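Local atomic coordinates of peptidase M3B, oligoendopeptidase F (Enterococcus faecium, PDB entry 2QR4), a protein that probably works as a zinc-dependent metallopeptidase of family M3 that cleaves short peptides, as expected for an oligoendopeptidase F. Residues A[255-260]-A[472-477]; A[439-444]-A[466-471]; A[35-40]-A[108-113]; A[102-107]-A[118-123]. All coordinates share one frame; numbering follows the deposited sequence.

Contact 1 of 4, residues A[255-260]-A[472-477]; sequences VVNKHL and NAKYYG
Lys474 NZ donates a 2.6 Å hydrogen bond to Asn257 OD1 and also forms a salt bridge with Glu444, so the ammonium group ties the 472-477 segment to two helices. The donor reaches OD1 at a C=O...donor angle of 135° and stands 18° out of the carbonyl plane. A bend in the lysine chain, chi3 84°, brings CE round to this amide, and the two side chains meet at about a right angle. On its other branch the amide uses ND2 to bond Val253 O and Glu444, and the latter also takes a hydrogen bond with Tyr475 OH. Leu260 forks over the 472-477 segment, with CD1 3.5 Å from Lys474 O and 3.8 Å from Lys474 CG. Its CD2 sits over one face of the Tyr475 ring in a CH-pi contact, 3.9 Å from the ring centroid and close to the normal. Val256 CG1 touches Tyr475 CE2 at 3.9 Å, these side chains crossing at about a right angle. The contact thus joins the C-terminal end of helix 246-258, and the turn after it, to the last turn of helix 461-476, with helix 418-454 packing on Val256 and Tyr475 and helix 557-579 lying against Val256.

Contact 2 of 4, residues A[439-444]-A[466-471]; sequences QTQFAE and DSYGKL
Leu471 lays its two methyl groups over the 439-444 helix, CD2 against Gln441 and CD1 against Glu444. CD2 comes 3.5 Å from Gln441 O and 4.0 Å from Gln441 CG; the two side chains run antiparallel alongside each other. CD1 meets the carboxylate of Glu444 at its carbon, 3.6 Å from Glu444 CD. The glutamate chain runs extended past CG, which carries the carboxylate out to this methyl, and its oxygens are held by Tyr475, Lys474 and Asn257. Tyr468 makes the second point of touch. Its CG is anti to the backbone N (chi1 -168°), and its hydroxyl comes up to the edge of the Phe442 ring, in plane, with Tyr468 OH 3.3 Å from Phe442 CE1. That hydroxyl is hydrogen-bonded to Glu489. Gln441 NE2 passes 3.7 Å from Tyr468 OH, but NE2 hydrogen-bonds Asn472 OD1, one turn along from Tyr468. No hydrogen bond links the two segments directly, so their fit rests on van der Waals packing. The segments run at 144° to each other with axes 11.1 Å apart, roughly antiparallel. Helix 418-454 and helix 461-476 follow one another in the chain; Phe445 of the former packs on Tyr468 edge-to-face, while helices 246-258 and 503-520 border the 439-444 segment.

Contact 3 of 4, residues A[35-40]-A[108-113]; sequences QFLNAI and KEEPKL
Leu37 and Leu113 lie at the heart of this contact in an all-helical N-terminal region, where helix 33-63 packs on the 3-10 turn that follows helix 100-109. The two leucines meet through methyl groups, with Leu37 CD1 3.7 Å from Leu113 CD2. That one methyl of Leu113 is shared by three residues of the long helix, since Phe36 CD2 and Ile40 CD1 each touch it as well. The phenyl ring meets Leu113 CD2 at its edge, near the ring plane. The other branch of Leu37 faces the turn itself: CD2 packs 3.7 Å from Glu110 CG and 3.8 Å from Lys112 CB, resting on the aliphatic parts of two charged side chains. Leu37 CG is anti to the backbone N (chi1 179°), which directs this branch point toward the 108-113 segment. One shell out, Phe36 meets the Tyr106 ring with the planes inclined and packs on Ile95 and Leu98, and Tyr116 touches both Leu37 and Ile40. The turn is held from within. Leu113 N bonds Glu110 O at 2.8 Å, and the glutamate side chain folds back on its own backbone: Lys112 N donates to Glu110 OE2 at 3.2 Å, nearly straight at 162°, and meets that oxygen from above the carboxylate plane, 49° out of it.

Contact 4 of 4, residues A[102-107]-A[118-123]; sequences QIWQYF and HYIQQI
The segments Ile103 and Ile120 bring together run almost exactly antiparallel, 175° between their directions, with axes 11.8 Å apart, as two successive short helices folded back into a helical hairpin. Ile120 carries most of the join. Its CG2 meets Ile103 CG2 at 3.6 Å, the shortest apolar approach between the two segments, and this methyl also lies 4.2 Å from Trp104 CH2. From its other branch, Ile120 CG1 comes up to the edge of the Phe107 ring, near the ring plane, with Phe107 CZ 4.1 Å away. The side chain is therefore set among an isoleucine, an indole and a phenyl ring. The aromatic pair is itself packed within its helix, with Trp104 CE3 standing 3.8 Å above one face of the Phe107 ring and offset toward its rim. Gln121 closes the contact beside the indole. A bend at chi2 (76°) brings CD beside the six-membered part of the indole, and there Gln121 NE2 lies 3.5 Å from Trp104 CZ2. The side chains cross at about a right angle and the amide and ring planes are 40° apart, so the group is neither stacked flat nor set upright on the indole. Ile95 of helix 91-95 packs on both Ile103 and Ile120, while Ile40 of helix 33-63 also packs on Ile120. With no hydrogen bond between the segments, the hairpin is held here by apolar and aromatic packing, and its polar element is an amide lying against carbon.

Overall arrangement
The four contacts form two well-separated groups; contact 3 lies across the chain's centre from contacts 1 and 2. Contacts 1 and 2, centres 10 Å apart, share helix 461-476 within the M3 peptidase range, and Glu444 of contact 2 bonds to both Tyr475 and Lys474 of contact 1. Contacts 3 and 4, centres 9 Å apart, share helix 100-109 and touch through packing, as where Ile40 CD1 lies 3.8 Å from Ile120 CD1. The centres of contacts 1 and 3 are 53 Å apart, and the nearest atoms of contacts 2 and 4 about 24 Å. None of the four includes the HExxH motif in helix 361-379, which in M3 peptidases is expected to bind the catalytic zinc.

Contact 1 of 4, residues A[255-260]-A[472-477]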
# COMPACT_ATOMS: atom_id res chain seq x y z
N VAL A 255 3.28 0.47 34.35
CA VAL A 255 2.38 0.11 35.45
C VAL A 255 1.56 -1.14 35.10
O VAL A 255 1.40 -2.04 35.93
CB VAL A 255 1.47 1.28 35.85
CG1 VAL A 255 0.45 0.83 36.87
CG2 VAL A 255 2.31 2.46 36.39
N VAL A 256 1.08 -1.22 33.87
CA VAL A 256 0.34 -2.39 33.43
C VAL A 256 1.22 -3.64 33.46
O VAL A 256 0.81 -4.67 33.96
CB VAL A 256 -0.31 -2.19 32.05
CG1 VAL A 256 -0.85 -3.50 31.53
CG2 VAL A 256 -1.45 -1.15 32.14
N ASN A 257 2.44 -3.53 32.95
CA ASN A 257 3.39 -4.66 33.02
C ASN A 257 3.68 -5.13 34.44
O ASN A 257 3.79 -6.33 34.70
CB ASN A 257 4.68 -4.35 32.28
CG ASN A 257 4.60 -4.74 30.82
OD1 ASN A 257 4.93 -5.86 30.45
ND2 ASN A 257 4.10 -3.83 30.00
N LYS A 258 3.79 -4.18 35.36
CA LYS A 258 4.09 -4.50 36.74
C LYS A 258 2.87 -5.17 37.42
O LYS A 258 3.03 -5.87 38.42
CB LYS A 258 4.55 -3.24 37.48
CG LYS A 258 4.65 -3.35 39.00
CD LYS A 258 5.04 -1.99 39.61
CE LYS A 258 4.50 -1.80 41.05
NZ LYS A 258 5.35 -2.49 42.06
N HIS A 259 1.68 -4.99 36.85
CA HIS A 259 0.46 -5.56 37.44
C HIS A 259 -0.20 -6.69 36.62
O HIS A 259 -1.38 -7.01 36.83
CB HIS A 259 -0.58 -4.47 37.74
CG HIS A 259 -0.13 -3.51 38.78
ND1 HIS A 259 -0.38 -3.70 40.12
CD2 HIS A 259 0.57 -2.35 38.69
CE1 HIS A 259 0.16 -2.71 40.82
NE2 HIS A 259 0.73 -1.88 39.97
N LEU A 260 0.55 -7.30 35.71
CA LEU A 260 0.03 -8.44 34.94
C LEU A 260 -0.41 -9.60 35.84
O LEU A 260 -1.36 -10.31 35.52
CB LEU A 260 1.07 -8.93 33.92
CG LEU A 260 1.36 -7.94 32.79
CD1 LEU A 260 2.42 -8.47 31.89
CD2 LEU A 260 0.08 -7.61 32.00
N ASN A 472 1.37 -11.78 24.04
CA ASN A 472 0.08 -12.29 24.49
C ASN A 472 0.23 -13.19 25.71
O ASN A 472 -0.55 -13.09 26.66
CB ASN A 472 -0.63 -13.04 23.36
CG ASN A 472 -2.14 -13.11 23.57
OD1 ASN A 472 -2.85 -12.13 23.41
ND2 ASN A 472 -2.62 -14.28 23.94
N ALA A 473 1.24 -14.06 25.69
CA ALA A 473 1.47 -15.02 26.77
C ALA A 473 1.92 -14.30 28.02
O ALA A 473 1.55 -14.69 29.13
CB ALA A 473 2.53 -16.07 26.34
N LYS A 474 2.73 -13.25 27.84
CA LYS A 474 3.17 -12.41 28.95
C LYS A 474 1.96 -11.76 29.64
O LYS A 474 1.88 -11.72 30.86
CB LYS A 474 4.12 -11.30 28.44
CG LYS A 474 4.71 -10.40 29.54
CD LYS A 474 5.69 -9.33 29.00
CE LYS A 474 4.94 -8.08 28.50
NZ LYS A 474 5.81 -6.90 28.20
N TYR A 475 1.03 -11.26 28.83
CA TYR A 475 -0.16 -10.64 29.36
C TYR A 475 -1.11 -11.64 30.01
O TYR A 475 -1.53 -11.45 31.14
CB TYR A 475 -0.87 -9.83 28.28
CG TYR A 475 -0.40 -8.41 28.21
CD1 TYR A 475 0.87 -8.11 27.77
CD2 TYR A 475 -1.22 -7.35 28.63
CE1 TYR A 475 1.33 -6.81 27.72
CE2 TYR A 475 -0.78 -6.05 28.58
CZ TYR A 475 0.51 -5.79 28.13
OH TYR A 475 0.99 -4.51 28.07
N TYR A 476 -1.43 -12.73 29.34
CA TYR A 476 -2.44 -13.60 29.90
C TYR A 476 -1.94 -14.59 30.94
O TYR A 476 -2.73 -15.04 31.77
CB TYR A 476 -3.21 -14.30 28.78
CG TYR A 476 -4.15 -13.32 28.11
CD1 TYR A 476 -5.40 -13.03 28.68
CD2 TYR A 476 -3.79 -12.66 26.95
CE1 TYR A 476 -6.26 -12.13 28.06
CE2 TYR A 476 -4.64 -11.75 26.35
CZ TYR A 476 -5.87 -11.51 26.90
OH TYR A 476 -6.70 -10.61 26.28
N GLY A 477 -0.65 -14.91 30.91
CA GLY A 477 -0.09 -15.81 31.91
C GLY A 477 -0.39 -17.28 31.67
O GLY A 477 -1.01 -17.63 30.67

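Contact 2 of 4, residues A[439-444]-A[466-471]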
# COMPACT_ATOMS: atom_id res chain seq x y z
N GLN A 439 -6.12 -3.09 25.56
CA GLN A 439 -5.73 -1.92 24.79
C GLN A 439 -4.27 -1.57 25.04
O GLN A 439 -3.54 -1.18 24.13
CB GLN A 439 -6.64 -0.74 25.08
CG GLN A 439 -8.13 -1.03 24.78
CD GLN A 439 -8.35 -1.67 23.40
OE1 GLN A 439 -9.09 -2.64 23.27
NE2 GLN A 439 -7.72 -1.12 22.36
N THR A 440 -3.83 -1.75 26.28
CA THR A 440 -2.43 -1.50 26.56
C THR A 440 -1.50 -2.51 25.88
O THR A 440 -0.43 -2.15 25.41
CB THR A 440 -2.18 -1.42 28.05
OG1 THR A 440 -2.92 -0.31 28.56
CG2 THR A 440 -0.69 -1.21 28.34
N GLN A 441 -1.93 -3.78 25.83
CA GLN A 441 -1.23 -4.80 25.07
C GLN A 441 -1.02 -4.30 23.64
O GLN A 441 0.10 -4.36 23.11
CB GLN A 441 -2.05 -6.11 25.05
CG GLN A 441 -1.30 -7.33 24.43
CD GLN A 441 -2.20 -8.57 24.33
OE1 GLN A 441 -3.27 -8.63 24.92
NE2 GLN A 441 -1.77 -9.55 23.54
N PHE A 442 -2.10 -3.81 23.03
CA PHE A 442 -2.07 -3.27 21.68
C PHE A 442 -1.11 -2.09 21.63
O PHE A 442 -0.33 -1.98 20.69
CB PHE A 442 -3.47 -2.85 21.21
CG PHE A 442 -4.45 -4.00 21.01
CD1 PHE A 442 -3.99 -5.31 20.90
CD2 PHE A 442 -5.81 -3.76 20.88
CE1 PHE A 442 -4.88 -6.36 20.71
CE2 PHE A 442 -6.71 -4.81 20.68
CZ PHE A 442 -6.24 -6.12 20.59
N ALA A 443 -1.16 -1.22 22.64
CA ALA A 443 -0.33 -0.02 22.63
C ALA A 443 1.14 -0.39 22.70
O ALA A 443 1.99 0.27 22.08
CB ALA A 443 -0.70 0.94 23.76
N GLU A 444 1.43 -1.44 23.46
CA GLU A 444 2.79 -1.93 23.60
C GLU A 444 3.29 -2.53 22.28
O GLU A 444 4.43 -2.28 21.88
CB GLU A 444 2.89 -2.96 24.74
CG GLU A 444 4.35 -3.35 25.10
CD GLU A 444 4.46 -4.22 26.37
OE1 GLU A 444 3.47 -4.37 27.12
OE2 GLU A 444 5.55 -4.74 26.63
N ASP A 466 5.52 -14.25 15.95
CA ASP A 466 6.27 -14.73 17.12
C ASP A 466 6.31 -13.66 18.22
O ASP A 466 6.20 -13.98 19.41
CB ASP A 466 7.72 -15.13 16.73
CG ASP A 466 7.77 -16.31 15.74
OD1 ASP A 466 8.86 -16.58 15.18
OD2 ASP A 466 6.72 -16.97 15.52
N SER A 467 6.47 -12.40 17.84
CA SER A 467 6.53 -11.31 18.79
C SER A 467 5.17 -11.16 19.47
O SER A 467 5.08 -11.08 20.69
CB SER A 467 6.93 -10.02 18.09
OG SER A 467 8.29 -10.09 17.73
N TYR A 468 4.12 -11.14 18.66
CA TYR A 468 2.77 -11.00 19.20
C TYR A 468 2.39 -12.18 20.08
O TYR A 468 1.85 -12.01 21.18
CB TYR A 468 1.74 -10.80 18.09
CG TYR A 468 0.40 -10.38 18.62
CD1 TYR A 468 0.10 -9.04 18.80
CD2 TYR A 468 -0.55 -11.31 18.96
CE1 TYR A 468 -1.12 -8.65 19.30
CE2 TYR A 468 -1.79 -10.93 19.45
CZ TYR A 468 -2.06 -9.60 19.63
OH TYR A 468 -3.29 -9.23 20.13
N GLY A 469 2.67 -13.39 19.60
CA GLY A 469 2.49 -14.57 20.45
C GLY A 469 3.13 -14.45 21.83
O GLY A 469 2.51 -14.79 22.84
N LYS A 470 4.36 -13.94 21.88
CA LYS A 470 5.06 -13.83 23.17
C LYS A 470 4.42 -12.80 24.09
O LYS A 470 4.28 -13.04 25.30
CB LYS A 470 6.54 -13.52 22.98
CG LYS A 470 7.36 -14.74 22.64
CD LYS A 470 8.65 -14.40 21.90
CE LYS A 470 9.33 -15.71 21.45
NZ LYS A 470 10.78 -15.52 21.25
N LEU A 471 4.03 -11.67 23.51
CA LEU A 471 3.45 -10.57 24.27
C LEU A 471 2.11 -11.03 24.84
O LEU A 471 1.76 -10.73 25.98
CB LEU A 471 3.26 -9.34 23.36
CG LEU A 471 2.73 -8.04 23.95
CD1 LEU A 471 3.74 -7.42 24.90
CD2 LEU A 471 2.39 -7.05 22.85

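Contact 3 of 4, residues A[35-40]-A[108-113]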
# COMPACT_ATOMS: atom_id res chain seq x y z
N GLN A 35 -3.40 41.54 6.23
CA GLN A 35 -3.12 40.54 5.21
C GLN A 35 -2.90 39.19 5.86
O GLN A 35 -3.22 38.15 5.28
CB GLN A 35 -1.89 40.93 4.40
CG GLN A 35 -2.12 42.09 3.44
CD GLN A 35 -1.98 43.46 4.11
OE1 GLN A 35 -1.95 43.57 5.34
NE2 GLN A 35 -1.89 44.50 3.29
N PHE A 36 -2.35 39.24 7.07
CA PHE A 36 -2.05 38.04 7.84
C PHE A 36 -3.37 37.40 8.26
O PHE A 36 -3.56 36.19 8.13
CB PHE A 36 -1.22 38.44 9.06
CG PHE A 36 -0.71 37.28 9.87
CD1 PHE A 36 0.35 36.52 9.42
CD2 PHE A 36 -1.28 36.98 11.10
CE1 PHE A 36 0.84 35.45 10.18
CE2 PHE A 36 -0.81 35.91 11.86
CZ PHE A 36 0.25 35.14 11.40
N LEU A 37 -4.29 38.22 8.74
CA LEU A 37 -5.62 37.77 9.14
C LEU A 37 -6.36 37.18 7.96
O LEU A 37 -6.97 36.12 8.07
CB LEU A 37 -6.43 38.94 9.73
CG LEU A 37 -7.87 38.66 10.18
CD1 LEU A 37 -7.93 37.51 11.18
CD2 LEU A 37 -8.52 39.89 10.78
N ASN A 38 -6.30 37.87 6.82
CA ASN A 38 -7.03 37.40 5.64
C ASN A 38 -6.51 36.05 5.16
O ASN A 38 -7.29 35.18 4.76
CB ASN A 38 -6.99 38.45 4.52
CG ASN A 38 -7.68 39.75 4.93
OD1 ASN A 38 -8.67 39.74 5.66
ND2 ASN A 38 -7.15 40.87 4.47
N ALA A 39 -5.20 35.85 5.21
CA ALA A 39 -4.60 34.57 4.84
C ALA A 39 -5.07 33.43 5.76
O ALA A 39 -5.47 32.37 5.29
CB ALA A 39 -3.07 34.67 4.85
N ILE A 40 -5.02 33.66 7.06
CA ILE A 40 -5.46 32.67 8.03
C ILE A 40 -6.92 32.33 7.78
O ILE A 40 -7.31 31.17 7.82
CB ILE A 40 -5.33 33.19 9.46
CG1 ILE A 40 -3.87 33.26 9.87
CG2 ILE A 40 -6.07 32.28 10.41
CD1 ILE A 40 -3.61 34.16 11.02
N LYS A 108 -1.51 42.61 18.55
CA LYS A 108 -1.80 43.89 19.20
C LYS A 108 -2.56 44.78 18.23
O LYS A 108 -3.51 45.46 18.62
CB LYS A 108 -0.51 44.59 19.64
CG LYS A 108 0.06 44.10 20.96
CD LYS A 108 0.94 45.17 21.59
CE LYS A 108 0.17 46.49 21.72
NZ LYS A 108 0.97 47.56 22.37
N GLU A 109 -2.14 44.77 16.97
CA GLU A 109 -2.72 45.65 15.96
C GLU A 109 -4.13 45.25 15.54
O GLU A 109 -4.94 46.10 15.19
CB GLU A 109 -1.80 45.73 14.73
CG GLU A 109 -0.34 45.97 15.06
CD GLU A 109 0.53 46.22 13.84
OE1 GLU A 109 1.49 47.01 13.96
OE2 GLU A 109 0.26 45.63 12.77
N GLU A 110 -4.41 43.95 15.56
CA GLU A 110 -5.70 43.45 15.07
C GLU A 110 -6.32 42.42 16.00
O GLU A 110 -6.17 41.22 15.80
CB GLU A 110 -5.55 42.87 13.65
CG GLU A 110 -6.82 42.25 13.08
CD GLU A 110 -8.04 43.17 13.15
OE1 GLU A 110 -8.59 43.52 12.09
OE2 GLU A 110 -8.45 43.55 14.27
N PRO A 111 -7.05 42.90 17.02
CA PRO A 111 -7.74 42.10 18.03
C PRO A 111 -8.46 40.89 17.43
O PRO A 111 -8.50 39.84 18.06
CB PRO A 111 -8.77 43.07 18.62
CG PRO A 111 -8.64 44.37 17.83
CD PRO A 111 -7.27 44.34 17.24
N LYS A 112 -9.00 41.06 16.23
CA LYS A 112 -9.72 39.99 15.55
C LYS A 112 -8.89 38.71 15.43
O LYS A 112 -9.44 37.61 15.32
CB LYS A 112 -10.13 40.44 14.16
CG LYS A 112 -11.15 41.56 14.10
CD LYS A 112 -11.79 41.54 12.72
CE LYS A 112 -12.61 42.76 12.42
NZ LYS A 112 -12.96 42.72 10.97
N LEU A 113 -7.57 38.87 15.41
CA LEU A 113 -6.66 37.72 15.33
C LEU A 113 -6.72 36.86 16.58
O LEU A 113 -6.31 35.70 16.55
CB LEU A 113 -5.23 38.19 15.12
CG LEU A 113 -4.80 38.53 13.69
CD1 LEU A 113 -3.47 39.26 13.77
CD2 LEU A 113 -4.67 37.29 12.84

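Contact 4 of 4, residues A[102-107]-A[118-123]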
# COMPACT_ATOMS: atom_id res chain seq x y z
N GLN A 102 7.14 39.45 15.70
CA GLN A 102 6.39 40.09 14.62
C GLN A 102 4.95 39.56 14.62
O GLN A 102 4.01 40.29 14.33
CB GLN A 102 7.02 39.79 13.26
CG GLN A 102 8.18 40.68 12.85
CD GLN A 102 8.85 40.15 11.59
OE1 GLN A 102 9.45 39.07 11.60
NE2 GLN A 102 8.72 40.90 10.50
N ILE A 103 4.82 38.28 14.93
CA ILE A 103 3.53 37.61 14.95
C ILE A 103 2.62 38.18 16.04
O ILE A 103 1.50 38.58 15.75
CB ILE A 103 3.70 36.09 15.10
CG1 ILE A 103 4.41 35.52 13.87
CG2 ILE A 103 2.37 35.40 15.29
CD1 ILE A 103 4.61 34.01 13.91
N TRP A 104 3.10 38.25 17.28
CA TRP A 104 2.27 38.78 18.37
C TRP A 104 2.14 40.31 18.28
O TRP A 104 1.28 40.91 18.94
CB TRP A 104 2.76 38.34 19.76
CG TRP A 104 3.02 36.87 19.86
CD1 TRP A 104 4.22 36.27 20.12
CD2 TRP A 104 2.07 35.81 19.65
NE1 TRP A 104 4.08 34.90 20.10
CE2 TRP A 104 2.77 34.59 19.80
CE3 TRP A 104 0.71 35.77 19.33
CZ2 TRP A 104 2.15 33.35 19.68
CZ3 TRP A 104 0.09 34.53 19.20
CH2 TRP A 104 0.81 33.34 19.37
N GLN A 105 2.97 40.92 17.45
CA GLN A 105 2.85 42.35 17.18
C GLN A 105 1.62 42.59 16.30
O GLN A 105 0.94 43.62 16.43
CB GLN A 105 4.12 42.88 16.51
CG GLN A 105 4.18 44.40 16.36
CD GLN A 105 3.63 45.13 17.57
OE1 GLN A 105 2.83 46.05 17.44
NE2 GLN A 105 4.06 44.72 18.77
N TYR A 106 1.34 41.64 15.41
CA TYR A 106 0.15 41.67 14.57
C TYR A 106 -1.11 41.55 15.43
O TYR A 106 -2.15 42.13 15.12
CB TYR A 106 0.17 40.51 13.58
CG TYR A 106 0.97 40.71 12.31
CD1 TYR A 106 1.34 41.97 11.86
CD2 TYR A 106 1.32 39.61 11.53
CE1 TYR A 106 2.07 42.13 10.68
CE2 TYR A 106 2.04 39.76 10.35
CZ TYR A 106 2.41 41.01 9.93
OH TYR A 106 3.11 41.12 8.75
N PHE A 107 -1.01 40.75 16.49
CA PHE A 107 -2.13 40.55 17.41
C PHE A 107 -2.50 41.80 18.20
O PHE A 107 -3.68 42.02 18.48
CB PHE A 107 -1.84 39.38 18.35
CG PHE A 107 -2.10 38.03 17.73
CD1 PHE A 107 -1.34 37.58 16.67
CD2 PHE A 107 -3.11 37.21 18.21
CE1 PHE A 107 -1.58 36.34 16.09
CE2 PHE A 107 -3.36 35.98 17.63
CZ PHE A 107 -2.60 35.54 16.58
N HIS A 118 -4.61 30.55 19.54
CA HIS A 118 -4.34 29.15 19.85
C HIS A 118 -3.90 28.35 18.61
O HIS A 118 -3.08 27.43 18.71
CB HIS A 118 -5.56 28.54 20.56
CG HIS A 118 -5.97 27.20 20.03
ND1 HIS A 118 -5.41 26.02 20.47
CD2 HIS A 118 -6.90 26.85 19.10
CE1 HIS A 118 -5.97 25.00 19.83
NE2 HIS A 118 -6.87 25.48 19.00
N TYR A 119 -4.42 28.72 17.44
CA TYR A 119 -4.00 28.06 16.21
C TYR A 119 -2.61 28.53 15.77
O TYR A 119 -1.78 27.72 15.37
CB TYR A 119 -5.02 28.28 15.10
CG TYR A 119 -4.53 27.86 13.75
CD1 TYR A 119 -4.52 26.52 13.38
CD2 TYR A 119 -4.07 28.81 12.83
CE1 TYR A 119 -4.05 26.13 12.13
CE2 TYR A 119 -3.62 28.43 11.58
CZ TYR A 119 -3.60 27.09 11.23
OH TYR A 119 -3.15 26.70 9.99
N ILE A 120 -2.37 29.83 15.86
CA ILE A 120 -1.05 30.38 15.54
C ILE A 120 0.00 29.96 16.57
O ILE A 120 1.18 29.81 16.25
CB ILE A 120 -1.11 31.92 15.41
CG1 ILE A 120 -1.96 32.31 14.21
CG2 ILE A 120 0.29 32.51 15.28
CD1 ILE A 120 -1.63 31.51 12.95
N GLN A 121 -0.44 29.74 17.80
CA GLN A 121 0.43 29.29 18.88
C GLN A 121 1.03 27.92 18.60
O GLN A 121 2.23 27.72 18.81
CB GLN A 121 -0.34 29.25 20.21
CG GLN A 121 0.53 29.03 21.43
CD GLN A 121 1.28 30.28 21.81
OE1 GLN A 121 0.73 31.18 22.45
NE2 GLN A 121 2.55 30.35 21.43
N GLN A 122 0.20 26.98 18.15
CA GLN A 122 0.66 25.63 17.84
C GLN A 122 1.76 25.69 16.81
O GLN A 122 2.79 25.02 16.93
CB GLN A 122 -0.48 24.77 17.30
CG GLN A 122 -1.15 23.89 18.33
CD GLN A 122 -1.58 24.66 19.57
OE1 GLN A 122 -0.75 25.25 20.27
NE2 GLN A 122 -2.87 24.64 19.86
N ILE A 123 1.52 26.51 15.78
CA ILE A 123 2.46 26.61 14.68
C ILE A 123 3.80 27.12 15.17
O ILE A 123 4.83 26.51 14.87
CB ILE A 123 1.92 27.48 13.56
CG1 ILE A 123 0.69 26.81 12.95
CG2 ILE A 123 3.00 27.70 12.51
CD1 ILE A 123 -0.09 27.69 12.05